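Local coordinates for BauA (Acinetobacter baumannii, PDB 6H7F), which probably takes up the ferric siderophore acinetobactin across the outer membrane as a TonB-dependent receptor, at residues A[223-228]-A[244-249]. Numbering follows the deposited sequence.
Sequences ESRLFS and AYDALD. With C8E ((hydroxyethyloxy)tri(ethyloxy)octane), chain H.
Arg225 and Phe227 pair with Leu248 and Asp246 through four backbone hydrogen bonds, two in each hydrogen-bonded pair, the shortest running from Asp246 N to Phe227 O at 2.8 Å. The non-hydrogen-bonded pairs between and beyond them add CA-H...O contacts, most of them to the same carbonyls; the shortest has Tyr245 CA 3.0 Å from Phe227 O. The segments are neighbouring strands of an antiparallel hairpin in the wall of a TonB-dependent receptor barrel, and alternation of side chains gives that wall two unlike faces.

On the outer one, a salt bridge crosses diagonally: the Arg225 chain bends at chi3 (48°) and carries NH2 to 3.5 Å from Asp246 OD2, a long contact with the guanidinium and carboxylate planes turned 57° apart. Leu248 sends CD2 against the Glu223 carboxylate carbon CD, at 3.8 Å, while Glu223 OE2 is hydrogen-bonded to Tyr210 on the preceding strand. Detergent reaches this face too, C8E C1 meeting the edge of the Phe227 ring 3.4 Å from CD2.

Toward the plug, Leu226 CD1 packs on Ala247 CB at 4.0 Å and brushes Tyr245 CB. The Tyr245 ring extends to the plug, where its OH hydrogen-bonds to Ile124 O. At the other end of this face a water donates to Asp249 OD2 (2.9 Å) and makes a weak bond with Ser224 OG; OD2 also forms a salt bridge with Arg129.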
loop_
_atom_site.group_PDB
_atom_site.type_symbol
_atom_site.label_atom_id
_atom_site.label_comp_id
_atom_site.label_asym_id
_atom_site.label_seq_id
_atom_site.Cartn_x
_atom_site.Cartn_y
_atom_site.Cartn_z
ATOM N N GLU A 223 7.651 23.865 -1.482
ATOM C CA GLU A 223 8.727 24.546 -0.795
ATOM C C GLU A 223 8.139 25.430 0.316
ATOM O O GLU A 223 7.161 26.168 0.119
ATOM C CB GLU A 223 9.538 25.365 -1.799
ATOM C CG GLU A 223 10.713 26.100 -1.176
ATOM C CD GLU A 223 11.540 26.905 -2.164
ATOM O OE1 GLU A 223 11.018 27.228 -3.262
ATOM O OE2 GLU A 223 12.702 27.198 -1.841
ATOM N N SER A 224 8.724 25.316 1.504
ATOM C CA SER A 224 8.378 26.133 2.639
ATOM C C SER A 224 9.664 26.604 3.319
ATOM O O SER A 224 10.629 25.834 3.419
ATOM C CB SER A 224 7.505 25.383 3.602
ATOM O OG SER A 224 6.276 25.051 3.008
ATOM N N ARG A 225 9.649 27.851 3.802
ATOM C CA ARG A 225 10.761 28.448 4.541
ATOM C C ARG A 225 10.178 29.304 5.668
ATOM O O ARG A 225 9.224 30.040 5.448
ATOM C CB ARG A 225 11.646 29.280 3.603
ATOM C CG ARG A 225 13.043 29.573 4.141
ATOM C CD ARG A 225 13.890 30.519 3.281
ATOM N NE ARG A 225 13.214 31.749 2.845
ATOM C CZ ARG A 225 12.750 32.719 3.650
ATOM N NH1 ARG A 225 13.020 32.721 4.948
ATOM N NH2 ARG A 225 12.004 33.680 3.144
ATOM N N LEU A 226 10.775 29.205 6.859
ATOM C CA LEU A 226 10.406 30.045 7.996
ATOM C C LEU A 226 11.667 30.429 8.782
ATOM O O LEU A 226 12.477 29.577 9.132
ATOM C CB LEU A 226 9.412 29.286 8.880
ATOM C CG LEU A 226 8.877 30.044 10.096
ATOM C CD1 LEU A 226 8.104 31.286 9.677
ATOM C CD2 LEU A 226 7.989 29.139 10.940
ATOM N N PHE A 227 11.805 31.731 9.049
ATOM C CA PHE A 227 12.681 32.236 10.093
ATOM C C PHE A 227 11.847 33.089 11.055
ATOM O O PHE A 227 11.137 34.027 10.631
ATOM C CB PHE A 227 13.851 33.009 9.467
ATOM C CG PHE A 227 14.858 33.529 10.463
ATOM C CD1 PHE A 227 15.733 32.668 11.113
ATOM C CD2 PHE A 227 14.912 34.879 10.773
ATOM C CE1 PHE A 227 16.629 33.145 12.055
ATOM C CE2 PHE A 227 15.817 35.354 11.711
ATOM C CZ PHE A 227 16.670 34.486 12.352
ATOM N N SER A 228 11.889 32.737 12.340
ATOM C CA SER A 228 11.111 33.455 13.367
ATOM C C SER A 228 11.988 33.805 14.576
ATOM O O SER A 228 12.897 33.048 14.949
ATOM C CB SER A 228 9.890 32.665 13.802
ATOM O OG SER A 228 10.259 31.593 14.657
ATOM N N ALA A 244 8.809 38.408 15.317
ATOM C CA ALA A 244 9.006 38.698 13.924
ATOM C C ALA A 244 9.267 37.386 13.166
ATOM O O ALA A 244 9.829 36.425 13.718
ATOM C CB ALA A 244 10.144 39.671 13.773
ATOM N N TYR A 245 8.841 37.347 11.900
ATOM C CA TYR A 245 9.003 36.158 11.077
ATOM C C TYR A 245 9.108 36.543 9.601
ATOM O O TYR A 245 8.648 37.607 9.173
ATOM C CB TYR A 245 7.842 35.184 11.304
ATOM C CG TYR A 245 6.582 35.580 10.588
ATOM C CD1 TYR A 245 6.365 35.198 9.279
ATOM C CD2 TYR A 245 5.644 36.396 11.190
ATOM C CE1 TYR A 245 5.225 35.581 8.595
ATOM C CE2 TYR A 245 4.506 36.804 10.517
ATOM C CZ TYR A 245 4.287 36.378 9.220
ATOM O OH TYR A 245 3.175 36.770 8.534
ATOM N N ASP A 246 9.743 35.648 8.847
ATOM C CA ASP A 246 9.877 35.728 7.405
ATOM C C ASP A 246 9.571 34.329 6.849
ATOM O O ASP A 246 10.171 33.311 7.288
ATOM C CB ASP A 246 11.272 36.249 7.041
ATOM C CG ASP A 246 11.522 36.468 5.561
ATOM O OD1 ASP A 246 10.548 36.645 4.818
ATOM O OD2 ASP A 246 12.698 36.494 5.170
ATOM N N ALA A 247 8.576 34.260 5.963
ATOM C CA ALA A 247 8.028 32.991 5.533
ATOM C C ALA A 247 7.886 32.974 4.012
ATOM O O ALA A 247 7.550 33.986 3.396
ATOM C CB ALA A 247 6.708 32.725 6.214
ATOM N N LEU A 248 8.157 31.801 3.432
ATOM C CA LEU A 248 7.829 31.522 2.053
ATOM C C LEU A 248 6.992 30.235 1.965
ATOM O O LEU A 248 7.269 29.230 2.652
ATOM C CB LEU A 248 9.122 31.403 1.254
ATOM C CG LEU A 248 8.945 30.862 -0.166
ATOM C CD1 LEU A 248 8.688 31.995 -1.143
ATOM C CD2 LEU A 248 10.156 30.055 -0.601
ATOM N N ASP A 249 5.967 30.287 1.112
ATOM C CA ASP A 249 5.201 29.121 0.692
ATOM C C ASP A 249 5.170 29.112 -0.842
ATOM O O ASP A 249 4.855 30.129 -1.461
ATOM C CB ASP A 249 3.807 29.129 1.338
ATOM C CG ASP A 249 2.878 28.005 0.901
ATOM O OD1 ASP A 249 2.108 28.225 -0.065
ATOM O OD2 ASP A 249 2.921 26.922 1.531
HETATM C C1 C8E H . 13.173 37.779 11.413
HETATM C C2 C8E H . 12.797 38.336 10.061
HETATM C C3 C8E H . 12.517 39.839 10.143
HETATM C C4 C8E H . 11.468 40.326 9.125
HETATM C C5 C8E H . 10.475 41.310 9.757
HETATM C C6 C8E H . 9.901 42.296 8.730
HETATM C C7 C8E H . 8.768 43.174 9.308
HETATM C C8 C8E H . 7.643 43.412 8.282
HETATM O O9 C8E H . 7.277 44.792 8.238
HETATM C C10 C8E H . 6.841 45.254 6.945
HETATM C C11 C8E H . 7.297 46.689 6.619
HETATM O O HOH W 1 4.139 24.563 0.379
#